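Local coordinates for STIL N-terminal domain-containing protein (PDB 5OI9) that probably acts in centriole assembly as the N-terminal domain of a STIL protein, the part likely to bind partners such as CEP85, at residues Pro255-Trp260 with Asn287-Gly292; Val204-Thr209 with Leu241-Asp246. All coordinates share one frame; numbering follows the deposited sequence.

Interaction 1: Pro255-Trp260 with Asn287-Gly292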
ATOM      1  N   PRO A 255     -16.092   0.907  22.184  1.00 15.42           N
ATOM      2  CA  PRO A 255     -17.029   1.092  21.061  1.00 16.30           C
ATOM      3  C   PRO A 255     -16.521   2.151  20.092  1.00 14.74           C
ATOM      4  O   PRO A 255     -16.373   3.320  20.453  1.00 17.36           O
ATOM      5  CB  PRO A 255     -18.328   1.527  21.750  1.00 17.74           C
ATOM      6  CG  PRO A 255     -17.887   2.105  23.057  1.00 16.83           C
ATOM      7  CD  PRO A 255     -16.699   1.287  23.471  1.00 15.36           C
ATOM      8  N   LEU A 256     -16.265   1.736  18.854  1.00 13.73           N
ATOM      9  CA  LEU A 256     -15.679   2.599  17.839  1.00  9.33           C
ATOM     10  C   LEU A 256     -16.710   2.943  16.773  1.00  9.89           C
ATOM     11  O   LEU A 256     -17.539   2.106  16.403  1.00  9.81           O
ATOM     12  CB  LEU A 256     -14.459   1.929  17.199  1.00 10.45           C
ATOM     13  CG  LEU A 256     -13.274   1.688  18.139  1.00 10.51           C
ATOM     14  CD1 LEU A 256     -12.187   0.879  17.453  1.00 14.96           C
ATOM     15  CD2 LEU A 256     -12.721   3.020  18.640  1.00  8.47           C
ATOM     16  N   VAL A 257     -16.652   4.180  16.280  1.00  8.45           N
ATOM     17  CA  VAL A 257     -17.579   4.670  15.268  1.00  9.36           C
ATOM     18  C   VAL A 257     -16.873   5.206  14.033  1.00 11.30           C
ATOM     19  O   VAL A 257     -17.541   5.703  13.122  1.00  8.58           O
ATOM     20  CB  VAL A 257     -18.522   5.745  15.843  1.00 14.16           C
ATOM     21  CG1 VAL A 257     -19.467   5.134  16.869  1.00  8.73           C
ATOM     22  CG2 VAL A 257     -17.710   6.883  16.458  1.00  7.69           C
ATOM     23  N   GLY A 258     -15.550   5.132  13.975  1.00 12.74           N
ATOM     24  CA  GLY A 258     -14.840   5.641  12.817  1.00 13.46           C
ATOM     25  C   GLY A 258     -13.379   5.896  13.146  1.00 10.27           C
ATOM     26  O   GLY A 258     -12.813   5.280  14.046  1.00 11.93           O
ATOM     27  N   ILE A 259     -12.791   6.819  12.383  1.00  8.70           N
ATOM     28  CA  ILE A 259     -11.358   7.080  12.414  1.00 12.41           C
ATOM     29  C   ILE A 259     -11.115   8.580  12.325  1.00 10.16           C
ATOM     30  O   ILE A 259     -11.991   9.357  11.942  1.00 10.10           O
ATOM     31  CB  ILE A 259     -10.611   6.375  11.260  1.00  9.40           C
ATOM     32  CG1 ILE A 259     -11.119   6.898   9.913  1.00 10.04           C
ATOM     33  CG2 ILE A 259     -10.769   4.869  11.349  1.00  9.57           C
ATOM     34  CD1 ILE A 259     -10.386   6.323   8.706  1.00 10.32           C
ATOM     35  N   TRP A 260      -9.899   8.980  12.692  1.00 11.42           N
ATOM     36  CA  TRP A 260      -9.400  10.314  12.405  1.00 12.98           C
ATOM     37  C   TRP A 260      -8.081  10.193  11.656  1.00 12.46           C
ATOM     38  O   TRP A 260      -7.324   9.237  11.852  1.00 11.75           O
ATOM     39  CB  TRP A 260      -9.227  11.161  13.681  1.00  9.31           C
ATOM     40  CG  TRP A 260      -8.243  10.627  14.676  1.00 12.44           C
ATOM     41  CD1 TRP A 260      -8.518   9.848  15.766  1.00 13.27           C
ATOM     42  CD2 TRP A 260      -6.828  10.851  14.691  1.00 12.12           C
ATOM     43  NE1 TRP A 260      -7.360   9.568  16.451  1.00 12.19           N
ATOM     44  CE2 TRP A 260      -6.309  10.170  15.811  1.00 14.83           C
ATOM     45  CE3 TRP A 260      -5.948  11.555  13.863  1.00 12.67           C
ATOM     46  CZ2 TRP A 260      -4.951  10.171  16.123  1.00 13.41           C
ATOM     47  CZ3 TRP A 260      -4.597  11.551  14.171  1.00 16.57           C
ATOM     48  CH2 TRP A 260      -4.113  10.865  15.293  1.00 12.47           C
ATOM     49  N   ASN A 287     -15.428  -4.111  18.518  1.00 12.77           N
ATOM     50  CA  ASN A 287     -16.614  -3.355  18.917  1.00 11.78           C
ATOM     51  C   ASN A 287     -16.829  -2.156  17.998  1.00 15.53           C
ATOM     52  O   ASN A 287     -17.036  -1.023  18.442  1.00 13.73           O
ATOM     53  CB  ASN A 287     -16.509  -2.918  20.374  1.00 14.89           C
ATOM     54  CG  ASN A 287     -17.861  -2.646  20.997  1.00 21.71           C
ATOM     55  OD1 ASN A 287     -18.900  -2.930  20.400  1.00 18.60           O
ATOM     56  ND2 ASN A 287     -17.858  -2.102  22.209  1.00 14.67           N
ATOM     57  N   LYS A 288     -16.797  -2.402  16.688  1.00 13.86           N
ATOM     58  CA  LYS A 288     -17.037  -1.363  15.686  1.00 11.38           C
ATOM     59  C   LYS A 288     -18.541  -1.237  15.486  1.00 13.29           C
ATOM     60  O   LYS A 288     -19.125  -1.851  14.593  1.00 13.60           O
ATOM     61  CB  LYS A 288     -16.321  -1.695  14.381  1.00 13.24           C
ATOM     62  CG  LYS A 288     -14.802  -1.739  14.494  1.00  9.60           C
ATOM     63  CD  LYS A 288     -14.134  -2.041  13.150  1.00 12.10           C
ATOM     64  CE  LYS A 288     -14.278  -3.506  12.760  1.00 15.29           C
ATOM     65  NZ  LYS A 288     -13.542  -3.825  11.497  1.00 14.12           N
ATOM     66  N   ILE A 289     -19.181  -0.422  16.333  1.00 13.48           N
ATOM     67  CA  ILE A 289     -20.633  -0.275  16.280  1.00 15.30           C
ATOM     68  C   ILE A 289     -21.095   0.560  15.097  1.00 15.72           C
ATOM     69  O   ILE A 289     -22.295   0.589  14.799  1.00 13.44           O
ATOM     70  CB  ILE A 289     -21.172   0.328  17.594  1.00 12.19           C
ATOM     71  CG1 ILE A 289     -20.697   1.771  17.764  1.00 14.28           C
ATOM     72  CG2 ILE A 289     -20.742  -0.524  18.777  1.00 13.72           C
ATOM     73  CD1 ILE A 289     -21.305   2.477  18.966  1.00 11.94           C
ATOM     74  N   ARG A 290     -20.178   1.246  14.424  1.00 14.35           N
ATOM     75  CA  ARG A 290     -20.436   1.852  13.125  1.00 10.66           C
ATOM     76  C   ARG A 290     -19.360   1.361  12.169  1.00 15.71           C
ATOM     77  O   ARG A 290     -18.168   1.423  12.491  1.00 14.55           O
ATOM     78  CB  ARG A 290     -20.440   3.382  13.211  1.00 11.90           C
ATOM     79  CG  ARG A 290     -21.616   3.958  14.003  1.00 17.96           C
ATOM     80  CD  ARG A 290     -22.928   3.792  13.243  1.00 17.61           C
ATOM     81  NE  ARG A 290     -24.075   4.267  14.009  1.00 27.75           N
ATOM     82  CZ  ARG A 290     -24.880   3.478  14.714  1.00 35.23           C
ATOM     83  NH1 ARG A 290     -24.670   2.169  14.747  1.00 30.50           N
ATOM     84  NH2 ARG A 290     -25.902   3.998  15.381  1.00 36.87           N
ATOM     85  N   ASP A 291     -19.774   0.853  11.014  1.00 12.00           N
ATOM     86  CA  ASP A 291     -18.848   0.210  10.090  1.00 11.30           C
ATOM     87  C   ASP A 291     -19.240   0.595   8.667  1.00 16.87           C
ATOM     88  O   ASP A 291     -19.926   1.598   8.435  1.00 12.20           O
ATOM     89  CB  ASP A 291     -18.824  -1.311  10.335  1.00 13.78           C
ATOM     90  CG  ASP A 291     -20.192  -1.964  10.176  1.00 17.28           C
ATOM     91  OD1 ASP A 291     -21.117  -1.331   9.628  1.00 16.39           O
ATOM     92  OD2 ASP A 291     -20.340  -3.127  10.611  1.00 18.81           O
ATOM     93  N   GLY A 292     -18.811  -0.215   7.696  1.00 15.70           N
ATOM     94  CA  GLY A 292     -19.029   0.129   6.303  1.00 15.34           C
ATOM     95  C   GLY A 292     -20.481   0.071   5.876  1.00 21.72           C
ATOM     96  O   GLY A 292     -20.878   0.758   4.930  1.00 20.85           O
TER

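Interaction 2: Val204-Thr209 with Leu241-Asp246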
ATOM      1  N   VAL A 204     -19.255  17.553  14.074  1.00 24.23           N
ATOM      2  CA  VAL A 204     -19.726  16.838  15.253  1.00 22.42           C
ATOM      3  C   VAL A 204     -18.844  17.218  16.435  1.00 25.07           C
ATOM      4  O   VAL A 204     -17.633  17.407  16.284  1.00 21.77           O
ATOM      5  CB  VAL A 204     -19.720  15.311  15.025  1.00 24.17           C
ATOM      6  CG1 VAL A 204     -20.281  14.585  16.233  1.00 20.09           C
ATOM      7  CG2 VAL A 204     -20.514  14.962  13.775  1.00 21.17           C
ATOM      8  N   SER A 205     -19.460  17.338  17.608  1.00 21.83           N
ATOM      9  CA  SER A 205     -18.740  17.731  18.812  1.00 25.53           C
ATOM     10  C   SER A 205     -17.703  16.682  19.199  1.00 21.41           C
ATOM     11  O   SER A 205     -17.978  15.479  19.203  1.00 20.87           O
ATOM     12  CB  SER A 205     -19.721  17.941  19.966  1.00 28.87           C
ATOM     13  OG  SER A 205     -19.032  18.109  21.190  1.00 39.14           O
ATOM     14  N   ILE A 206     -16.504  17.149  19.537  1.00 18.31           N
ATOM     15  CA  ILE A 206     -15.407  16.295  19.974  1.00 16.27           C
ATOM     16  C   ILE A 206     -15.051  16.669  21.406  1.00 18.78           C
ATOM     17  O   ILE A 206     -14.853  17.852  21.710  1.00 20.77           O
ATOM     18  CB  ILE A 206     -14.177  16.430  19.057  1.00 19.98           C
ATOM     19  CG1 ILE A 206     -14.527  16.018  17.623  1.00 16.73           C
ATOM     20  CG2 ILE A 206     -13.019  15.598  19.589  1.00 13.65           C
ATOM     21  CD1 ILE A 206     -13.424  16.291  16.629  1.00 17.54           C
ATOM     22  N   VAL A 207     -14.974  15.668  22.276  1.00 15.09           N
ATOM     23  CA  VAL A 207     -14.530  15.904  23.655  1.00 13.81           C
ATOM     24  C   VAL A 207     -13.124  16.493  23.630  1.00 19.53           C
ATOM     25  O   VAL A 207     -12.218  15.911  22.998  1.00 19.02           O
ATOM     26  CB  VAL A 207     -14.563  14.595  24.462  1.00 18.29           C
ATOM     27  CG1 VAL A 207     -14.253  14.859  25.928  1.00 15.92           C
ATOM     28  CG2 VAL A 207     -15.911  13.910  24.309  1.00 19.67           C
ATOM     29  N   PRO A 208     -12.877  17.631  24.284  1.00 16.09           N
ATOM     30  CA  PRO A 208     -11.576  18.316  24.161  1.00 15.94           C
ATOM     31  C   PRO A 208     -10.481  17.681  25.015  1.00 17.58           C
ATOM     32  O   PRO A 208      -9.896  18.311  25.901  1.00 17.56           O
ATOM     33  CB  PRO A 208     -11.919  19.743  24.608  1.00 18.25           C
ATOM     34  CG  PRO A 208     -13.022  19.564  25.590  1.00 15.13           C
ATOM     35  CD  PRO A 208     -13.837  18.398  25.099  1.00 17.58           C
ATOM     36  N   THR A 209     -10.181  16.415  24.737  1.00 17.21           N
ATOM     37  CA  THR A 209      -9.047  15.758  25.369  1.00 21.09           C
ATOM     38  C   THR A 209      -7.738  16.329  24.819  1.00 18.24           C
ATOM     39  O   THR A 209      -7.718  17.141  23.889  1.00 16.32           O
ATOM     40  CB  THR A 209      -9.109  14.248  25.152  1.00 17.40           C
ATOM     41  OG1 THR A 209      -9.047  13.965  23.747  1.00 17.41           O
ATOM     42  CG2 THR A 209     -10.400  13.681  25.719  1.00 17.79           C
ATOM     43  N   LEU A 241     -17.786  12.525  20.477  1.00 24.66           N
ATOM     44  CA  LEU A 241     -16.685  11.762  19.908  1.00 17.67           C
ATOM     45  C   LEU A 241     -15.441  11.869  20.780  1.00 19.32           C
ATOM     46  O   LEU A 241     -15.085  12.954  21.249  1.00 21.95           O
ATOM     47  CB  LEU A 241     -16.368  12.255  18.495  1.00 15.32           C
ATOM     48  CG  LEU A 241     -17.530  12.295  17.502  1.00 16.13           C
ATOM     49  CD1 LEU A 241     -17.041  12.718  16.125  1.00 23.57           C
ATOM     50  CD2 LEU A 241     -18.232  10.946  17.438  1.00 13.20           C
ATOM     51  N   LEU A 242     -14.781  10.732  20.983  1.00 17.52           N
ATOM     52  CA  LEU A 242     -13.516  10.660  21.704  1.00 17.18           C
ATOM     53  C   LEU A 242     -12.452  10.135  20.753  1.00 16.53           C
ATOM     54  O   LEU A 242     -12.628   9.070  20.151  1.00 15.86           O
ATOM     55  CB  LEU A 242     -13.632   9.756  22.934  1.00 16.04           C
ATOM     56  CG  LEU A 242     -14.131  10.401  24.227  1.00 32.79           C
ATOM     57  CD1 LEU A 242     -14.471   9.342  25.267  1.00 35.96           C
ATOM     58  CD2 LEU A 242     -13.075  11.347  24.764  1.00 31.76           C
ATOM     59  N   LEU A 243     -11.356  10.876  20.619  1.00 16.75           N
ATOM     60  CA  LEU A 243     -10.268  10.475  19.737  1.00 15.29           C
ATOM     61  C   LEU A 243      -9.308   9.561  20.484  1.00 14.57           C
ATOM     62  O   LEU A 243      -8.994   9.791  21.655  1.00 12.34           O
ATOM     63  CB  LEU A 243      -9.524  11.697  19.198  1.00 14.56           C
ATOM     64  CG  LEU A 243     -10.369  12.758  18.485  1.00 15.54           C
ATOM     65  CD1 LEU A 243      -9.473  13.719  17.723  1.00 12.73           C
ATOM     66  CD2 LEU A 243     -11.396  12.128  17.557  1.00 12.91           C
ATOM     67  N   VAL A 244      -8.845   8.519  19.797  1.00 14.14           N
ATOM     68  CA  VAL A 244      -8.024   7.478  20.402  1.00 11.85           C
ATOM     69  C   VAL A 244      -6.777   7.272  19.554  1.00 15.23           C
ATOM     70  O   VAL A 244      -6.844   7.282  18.320  1.00 11.25           O
ATOM     71  CB  VAL A 244      -8.809   6.155  20.546  1.00 14.32           C
ATOM     72  CG1 VAL A 244      -8.004   5.141  21.330  1.00 12.30           C
ATOM     73  CG2 VAL A 244     -10.159   6.393  21.214  1.00 15.58           C
ATOM     74  N   LEU A 245      -5.638   7.085  20.219  1.00 11.65           N
ATOM     75  CA  LEU A 245      -4.405   6.755  19.521  1.00 13.79           C
ATOM     76  C   LEU A 245      -4.487   5.354  18.924  1.00 16.83           C
ATOM     77  O   LEU A 245      -5.176   4.473  19.446  1.00 16.54           O
ATOM     78  CB  LEU A 245      -3.215   6.846  20.475  1.00 13.46           C
ATOM     79  CG  LEU A 245      -2.921   8.225  21.062  1.00 22.84           C
ATOM     80  CD1 LEU A 245      -1.780   8.148  22.064  1.00 24.56           C
ATOM     81  CD2 LEU A 245      -2.599   9.211  19.951  1.00 18.57           C
ATOM     82  N   ASP A 246      -3.763   5.145  17.818  1.00 12.87           N
ATOM     83  CA  ASP A 246      -3.790   3.843  17.158  1.00 14.07           C
ATOM     84  C   ASP A 246      -3.059   2.763  17.949  1.00 17.39           C
ATOM     85  O   ASP A 246      -3.106   1.594  17.555  1.00 17.05           O
ATOM     86  CB  ASP A 246      -3.207   3.943  15.741  1.00 15.20           C
ATOM     87  CG  ASP A 246      -1.740   4.366  15.720  1.00 18.92           C
ATOM     88  OD1 ASP A 246      -1.131   4.533  16.797  1.00 15.69           O
ATOM     89  OD2 ASP A 246      -1.193   4.534  14.604  1.00 13.76           O
TER
HETATM   90  O   HOH W   1     -11.220  13.426  22.156  1.00 11.52           O
HETATM   91  O   HOH W   2      -8.407  11.343  23.818  1.00 23.28           O

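Interaction 1: Pro255-Trp260 with Asn287-Gly292
Leu256 donates its backbone N-H to Asn287 O at 2.9 Å, and this nearly straight bond (170° at the hydrogen) is the firmest link between Leu256 of strand 256-264 and the loop 287-292. Its carbonyl looks the same way: Leu256 O takes a bent, weak bond from Ile289 N and a long, weak one from Arg290 N, so one acceptor is shared by two successive amides. The loop is folded here as an inverse gamma turn centred on Lys288, and Ile289 N, also weakly bonded to Asn287 O, is shared between two acceptors. It is the return leg of a beta-alpha-beta crossover: strand 256-264, helix 270-281, then the parallel neighbouring strand 296-302. Val257 lies alongside Ile289 and Arg290, with CG1, anti to its carbonyl carbon, 3.7 Å from Ile289 CG1 and 3.8 Å from Arg290 CG. The Arg290 chain bends at chi2 (-71°), and NH1 turns back to Ile289 O at 2.9 Å. At the other end the Asn287 amide lies beside the Pro255 ring, ND2 3.7 Å from Pro255 CB, held there by its hydrogen bond to Ser253 O. The Lys288 side chain sets off away from strand 256-264, and its NZ bonds to Tyr279 O and Ser282 O.

Interaction 2: Val204-Thr209 with Leu241-Asp246
Two backbone hydrogen bonds tie the loop 204-209 to strand 241-245, and both use Leu241. Its N reaches Ser205 O at 3.2 Å, in the carbonyl plane and nearly straight. Its O accepts Val207 N at 2.9 Å, almost along the C=O axis. Ile206, between the two loop partners, thus forms a single beta bridge with Leu241; strand 241-245 is outermost in the sheet, and its other edge pairs with strand 229-235. Beyond the bridge the loop swings off through an inverse gamma turn centred on Pro208, closed by Thr209 N on Val207 O at 2.7 Å, and waters take over. One water also donates to Val207 O and accepts from Leu243 N at 3.0 Å; a second donates to Leu243 O at 2.7 Å. Thr209 OG1, set between its own N and carbonyl carbon (chi1 62°), bonds to both waters, just ahead of helix 210-216. Apolar groups flank this polar seam. On one side the Val204 and Leu241 side chains cross at about a right angle, CG1 of Val204 3.7 Å from CD1 of Leu241, and Ile206 CG2 meets Leu243 CG; on the other, the tip of Leu242, CD2, touches both Val207 CB at 3.6 Å and Thr209 CG2. An alanine at Leu241 would remove CG and both methyls and would probably loosen the packing on Val204. Past the single bridge, N and O of Leu243 are met by water instead of by loop amides, so the loop's direct backbone bonds to the edge strand are confined to Leu241.

From the N terminus, the chain leaves strand 196-200 and enters 204-209, goes through helix 210-216 and strand 229-235, and returns on 241-245, where interaction 2 closes that excursion. A short connection leads to strand 256-264; helix 270-281 follows, and interaction 1 closes the second loop at 287-292, before strand 296-302. The closures are in series, neither nested nor crossed, their centres about 13 Å apart, both reaching one sheet: interaction 2 joins the loop before helix 210-216 to its edge strand, interaction 1 the loop after helix 270-281 to an inner strand. Across the intervening strand 229-235, Trp260 NE1 probably hydrogen-bonds the backbone O of Val244 (3.0 Å), and Val257 CG2 packs on Leu241 CD2.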